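Local coordinates for protein possible TctC subunit of the Tripartite Tricarboxylate Transport(TTT) Family (Rhodopseudomonas palustris, PDB 6HKE) that binds malate in the periplasm, probably delivering this C4-dicarboxylate to a tripartite tricarboxylate transporter for high-affinity uptake, at residues P14-A25 / L45-L55. The protein carries 2 engineered substitutions. Residues are numbered along the deposited sequence; the frame is centred on the assembly and turned at random.
Sequences PVRTVTVVVPFA and LGQPIEIENML. With MLT (D-malate), chain D; LMR ((2S)-2-hydroxybutanedioic acid), chain E.
Val-18 to Val-22 pairs in parallel with Ile-49 to Asn-53, the two strand axes 28° apart and 4.6 Å at closest approach, through six backbone hydrogen bonds, from Val-18 N to Pro-48 O up to Met-54 N to Val-22 O. On the face bearing Val-18, Val-20 and Val-22, Val-20 lies between two isoleucines: Val-20 CG2 meets Ile-49 CG2 at 3.5 Å, and Val-20 CG1 runs beside Ile-51 CD1. Helix 29-45 covers this face, Ile-49 touching Met-41 and Val-22 touching Ala-34. On the other face, Thr-19 and Glu-50 run side by side; with Glu-50 CG anti to the backbone N (chi1 180°), the extended chain brings OE2 to Thr-19 OG1, which gives it a proton (2.7 Å) on the anti side, 31° out of the carboxylate plane. Before the strands, Pro-14 CG sits 3.5 Å from Gln-47 CB. Beyond them, Asn-53 ND2 reaches Phe-24 O at 2.8 Å, close to its own amide plane; the same nitrogen also bonds Asp-31, so the side chain ties the turn after strand 18-22 to helix 29-45. The Phe-24 ring carries bound malate on one face, D-malate C2 3.5 Å above its centre, and Pro-23 CB on the other. Strand 18-22, helix 29-45 and strand 49-53 form a beta-alpha-beta unit of the type II periplasmic binding protein fold, with ligand at the C-terminal end of the first strand.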
loop_
_atom_site.group_PDB
_atom_site.type_symbol
_atom_site.label_atom_id
_atom_site.label_comp_id
_atom_site.label_asym_id
_atom_site.label_seq_id
_atom_site.Cartn_x
_atom_site.Cartn_y
_atom_site.Cartn_z
ATOM N N PRO A 14 -4.700 24.169 -11.751
ATOM C CA PRO A 14 -4.145 23.607 -12.985
ATOM C C PRO A 14 -4.607 24.356 -14.242
ATOM O O PRO A 14 -5.596 25.030 -14.160
ATOM C CB PRO A 14 -4.676 22.167 -12.979
ATOM C CG PRO A 14 -5.956 22.240 -12.176
ATOM C CD PRO A 14 -5.735 23.319 -11.142
ATOM N N VAL A 15 -3.864 24.206 -15.344
ATOM C CA VAL A 15 -4.158 24.738 -16.715
ATOM C C VAL A 15 -4.688 23.616 -17.620
ATOM O O VAL A 15 -5.105 23.900 -18.758
ATOM C CB VAL A 15 -2.894 25.379 -17.313
ATOM C CG1 VAL A 15 -3.055 25.708 -18.791
ATOM C CG2 VAL A 15 -2.481 26.618 -16.525
ATOM N N ARG A 16 -4.677 22.373 -17.151
ATOM C CA ARG A 16 -5.077 21.211 -17.985
ATOM C C ARG A 16 -5.248 19.992 -17.087
ATOM O O ARG A 16 -5.014 20.120 -15.873
ATOM C CB ARG A 16 -4.017 20.928 -19.058
ATOM C CG ARG A 16 -2.666 20.507 -18.498
ATOM C CD ARG A 16 -1.549 20.609 -19.501
ATOM N NE ARG A 16 -0.418 19.877 -18.956
ATOM C CZ ARG A 16 0.639 20.404 -18.343
ATOM N NH1 ARG A 16 0.752 21.714 -18.199
ATOM N NH2 ARG A 16 1.584 19.603 -17.867
ATOM N N THR A 17 -5.578 18.852 -17.689
ATOM C CA THR A 17 -5.792 17.568 -16.985
ATOM C C THR A 17 -4.563 17.264 -16.130
ATOM O O THR A 17 -3.438 17.387 -16.640
ATOM C CB THR A 17 -6.112 16.457 -17.982
ATOM O OG1 THR A 17 -7.316 16.857 -18.627
ATOM C CG2 THR A 17 -6.293 15.106 -17.332
ATOM N N VAL A 18 -4.768 16.949 -14.851
ATOM C CA VAL A 18 -3.673 16.499 -13.950
ATOM C C VAL A 18 -3.536 14.983 -14.113
ATOM O O VAL A 18 -4.572 14.297 -14.103
ATOM C CB VAL A 18 -3.934 16.901 -12.492
ATOM C CG1 VAL A 18 -2.867 16.338 -11.565
ATOM C CG2 VAL A 18 -4.056 18.410 -12.345
ATOM N N THR A 19 -2.308 14.496 -14.307
ATOM C CA THR A 19 -1.978 13.053 -14.331
ATOM C C THR A 19 -1.534 12.630 -12.924
ATOM O O THR A 19 -0.610 13.242 -12.355
ATOM C CB THR A 19 -0.965 12.745 -15.435
ATOM O OG1 THR A 19 -1.626 13.029 -16.672
ATOM C CG2 THR A 19 -0.495 11.306 -15.424
ATOM N N VAL A 20 -2.237 11.649 -12.359
ATOM C CA VAL A 20 -1.864 10.969 -11.095
ATOM C C VAL A 20 -1.486 9.556 -11.510
ATOM O O VAL A 20 -2.342 8.822 -12.042
ATOM C CB VAL A 20 -2.991 10.988 -10.049
ATOM C CG1 VAL A 20 -2.639 10.120 -8.847
ATOM C CG2 VAL A 20 -3.335 12.415 -9.624
ATOM N N VAL A 21 -0.214 9.255 -11.339
ATOM C CA VAL A 21 0.401 7.973 -11.731
ATOM C C VAL A 21 0.295 7.037 -10.532
ATOM O O VAL A 21 0.632 7.469 -9.418
ATOM C CB VAL A 21 1.849 8.206 -12.189
ATOM C CG1 VAL A 21 2.495 6.900 -12.605
ATOM C CG2 VAL A 21 1.895 9.197 -13.334
ATOM N N VAL A 22 -0.159 5.812 -10.793
ATOM C CA VAL A 22 -0.262 4.680 -9.837
ATOM C C VAL A 22 0.706 3.590 -10.299
ATOM O O VAL A 22 0.676 3.201 -11.470
ATOM C CB VAL A 22 -1.717 4.172 -9.749
ATOM C CG1 VAL A 22 -1.801 2.836 -9.046
ATOM C CG2 VAL A 22 -2.632 5.189 -9.057
ATOM N N PRO A 23 1.620 3.109 -9.416
ATOM C CA PRO A 23 2.644 2.129 -9.800
ATOM C C PRO A 23 2.133 0.704 -10.073
ATOM O O PRO A 23 2.914 -0.134 -10.532
ATOM C CB PRO A 23 3.584 2.028 -8.587
ATOM C CG PRO A 23 3.211 3.178 -7.683
ATOM C CD PRO A 23 1.788 3.564 -8.029
ATOM N N PHE A 24 0.862 0.441 -9.747
ATOM C CA PHE A 24 0.306 -0.931 -9.695
ATOM C C PHE A 24 -0.921 -1.080 -10.590
ATOM O O PHE A 24 -1.565 -0.099 -10.976
ATOM C CB PHE A 24 0.020 -1.283 -8.240
ATOM C CG PHE A 24 1.277 -1.265 -7.417
ATOM C CD1 PHE A 24 2.216 -2.268 -7.555
ATOM C CD2 PHE A 24 1.550 -0.215 -6.555
ATOM C CE1 PHE A 24 3.395 -2.238 -6.824
ATOM C CE2 PHE A 24 2.725 -0.194 -5.821
ATOM C CZ PHE A 24 3.645 -1.204 -5.959
ATOM N N ALA A 25 -1.225 -2.330 -10.889
ATOM C CA ALA A 25 -2.301 -2.751 -11.815
ATOM C C ALA A 25 -3.647 -2.232 -11.306
ATOM O O ALA A 25 -3.847 -2.137 -10.054
ATOM C CB ALA A 25 -2.296 -4.250 -11.955
ATOM N N LEU A 45 -10.012 21.517 -7.906
ATOM C CA LEU A 45 -8.967 21.949 -8.865
ATOM C C LEU A 45 -9.587 22.661 -10.076
ATOM O O LEU A 45 -8.890 23.506 -10.633
ATOM C CB LEU A 45 -8.139 20.728 -9.287
ATOM C CG LEU A 45 -7.418 20.019 -8.148
ATOM C CD1 LEU A 45 -6.606 18.874 -8.695
ATOM C CD2 LEU A 45 -6.535 20.985 -7.359
ATOM N N GLY A 46 -10.798 22.297 -10.504
ATOM C CA GLY A 46 -11.463 22.886 -11.685
ATOM C C GLY A 46 -10.998 22.240 -12.983
ATOM O O GLY A 46 -11.412 22.696 -14.064
ATOM N N GLN A 47 -10.197 21.182 -12.889
ATOM C CA GLN A 47 -9.729 20.396 -14.057
ATOM C C GLN A 47 -9.898 18.914 -13.735
ATOM O O GLN A 47 -9.791 18.497 -12.588
ATOM C CB GLN A 47 -8.275 20.749 -14.405
ATOM C CG GLN A 47 -8.101 22.128 -15.037
ATOM C CD GLN A 47 -8.588 22.236 -16.465
ATOM O OE1 GLN A 47 -8.732 21.249 -17.183
ATOM N NE2 GLN A 47 -8.839 23.460 -16.897
ATOM N N PRO A 48 -10.148 18.054 -14.739
ATOM C CA PRO A 48 -10.243 16.624 -14.482
ATOM C C PRO A 48 -8.876 16.033 -14.092
ATOM O O PRO A 48 -7.826 16.632 -14.365
ATOM C CB PRO A 48 -10.801 16.082 -15.797
ATOM C CG PRO A 48 -10.288 17.033 -16.829
ATOM C CD PRO A 48 -10.287 18.390 -16.161
ATOM N N ILE A 49 -8.909 14.889 -13.412
ATOM C CA ILE A 49 -7.683 14.156 -13.015
ATOM C C ILE A 49 -7.684 12.825 -13.753
ATOM O O ILE A 49 -8.706 12.131 -13.733
ATOM C CB ILE A 49 -7.573 14.010 -11.492
ATOM C CG1 ILE A 49 -7.394 15.381 -10.836
ATOM C CG2 ILE A 49 -6.434 13.077 -11.151
ATOM C CD1 ILE A 49 -7.575 15.397 -9.343
ATOM N N GLU A 50 -6.587 12.543 -14.442
ATOM C CA GLU A 50 -6.371 11.312 -15.238
ATOM C C GLU A 50 -5.524 10.367 -14.382
ATOM O O GLU A 50 -4.518 10.824 -13.838
ATOM C CB GLU A 50 -5.689 11.733 -16.541
ATOM C CG GLU A 50 -5.364 10.621 -17.511
ATOM C CD GLU A 50 -4.323 11.073 -18.525
ATOM O OE1 GLU A 50 -4.668 11.180 -19.725
ATOM O OE2 GLU A 50 -3.172 11.341 -18.104
ATOM N N ILE A 51 -5.933 9.110 -14.239
ATOM C CA ILE A 51 -5.141 8.076 -13.511
ATOM C C ILE A 51 -4.364 7.279 -14.558
ATOM O O ILE A 51 -4.993 6.788 -15.471
ATOM C CB ILE A 51 -6.037 7.173 -12.651
ATOM C CG1 ILE A 51 -6.678 7.951 -11.499
ATOM C CG2 ILE A 51 -5.246 5.967 -12.155
ATOM C CD1 ILE A 51 -5.794 8.098 -10.258
ATOM N N GLU A 52 -3.040 7.217 -14.437
ATOM C CA GLU A 52 -2.153 6.422 -15.321
ATOM C C GLU A 52 -1.541 5.311 -14.458
ATOM O O GLU A 52 -0.899 5.637 -13.406
ATOM C CB GLU A 52 -1.107 7.340 -15.953
ATOM C CG GLU A 52 -0.460 6.753 -17.191
ATOM C CD GLU A 52 0.812 7.458 -17.628
ATOM O OE1 GLU A 52 1.698 6.780 -18.183
ATOM O OE2 GLU A 52 0.917 8.682 -17.409
ATOM N N ASN A 53 -1.811 4.055 -14.817
ATOM C CA ASN A 53 -1.256 2.864 -14.131
ATOM C C ASN A 53 0.028 2.537 -14.879
ATOM O O ASN A 53 -0.042 2.335 -16.091
ATOM C CB ASN A 53 -2.236 1.699 -14.081
ATOM C CG ASN A 53 -3.495 2.020 -13.304
ATOM O OD1 ASN A 53 -4.461 2.550 -13.851
ATOM N ND2 ASN A 53 -3.495 1.697 -12.023
ATOM N N MET A 54 1.161 2.633 -14.195
ATOM C CA MET A 54 2.497 2.529 -14.818
ATOM C C MET A 54 3.270 1.445 -14.076
ATOM O O MET A 54 3.755 1.710 -12.952
ATOM C CB MET A 54 3.244 3.863 -14.777
ATOM C CG MET A 54 4.523 3.851 -15.610
ATOM S SD MET A 54 5.408 5.420 -15.497
ATOM C CE MET A 54 4.201 6.490 -16.285
ATOM N N LEU A 55 3.369 0.272 -14.698
ATOM C CA LEU A 55 3.919 -0.944 -14.063
ATOM C C LEU A 55 5.398 -1.024 -14.385
ATOM O O LEU A 55 5.793 -0.556 -15.468
ATOM C CB LEU A 55 3.196 -2.171 -14.606
ATOM C CG LEU A 55 1.689 -2.008 -14.712
ATOM C CD1 LEU A 55 1.049 -3.281 -15.235
ATOM C CD2 LEU A 55 1.114 -1.581 -13.370
HETATM C C1 MLT D . 1.516 -3.163 -3.012
HETATM O O1 MLT D . 2.369 -2.409 -2.494
HETATM O O2 MLT D . 1.479 -4.378 -2.712
HETATM C C2 MLT D . 0.565 -2.584 -4.035
HETATM O O3 MLT D . -0.128 -1.376 -3.661
HETATM C C3 MLT D . -0.559 -3.526 -4.349
HETATM C C4 MLT D . -1.343 -2.791 -5.405
HETATM O O4 MLT D . -1.733 -1.612 -5.189
HETATM O O5 MLT D . -1.524 -3.410 -6.474
HETATM C C1 LMR E . 1.436 -3.443 -2.869
HETATM O O1A LMR E . 2.314 -2.582 -3.039
HETATM O O1B LMR E . 1.600 -4.510 -2.221
HETATM C C2 LMR E . 0.052 -3.168 -3.479
HETATM O O2 LMR E . -0.486 -1.887 -3.168
HETATM C C3 LMR E . 0.043 -3.295 -5.004
HETATM C C4 LMR E . -1.279 -2.723 -5.488
HETATM O O4A LMR E . -2.087 -3.505 -6.023
HETATM O O4B LMR E . -1.516 -1.506 -5.288
#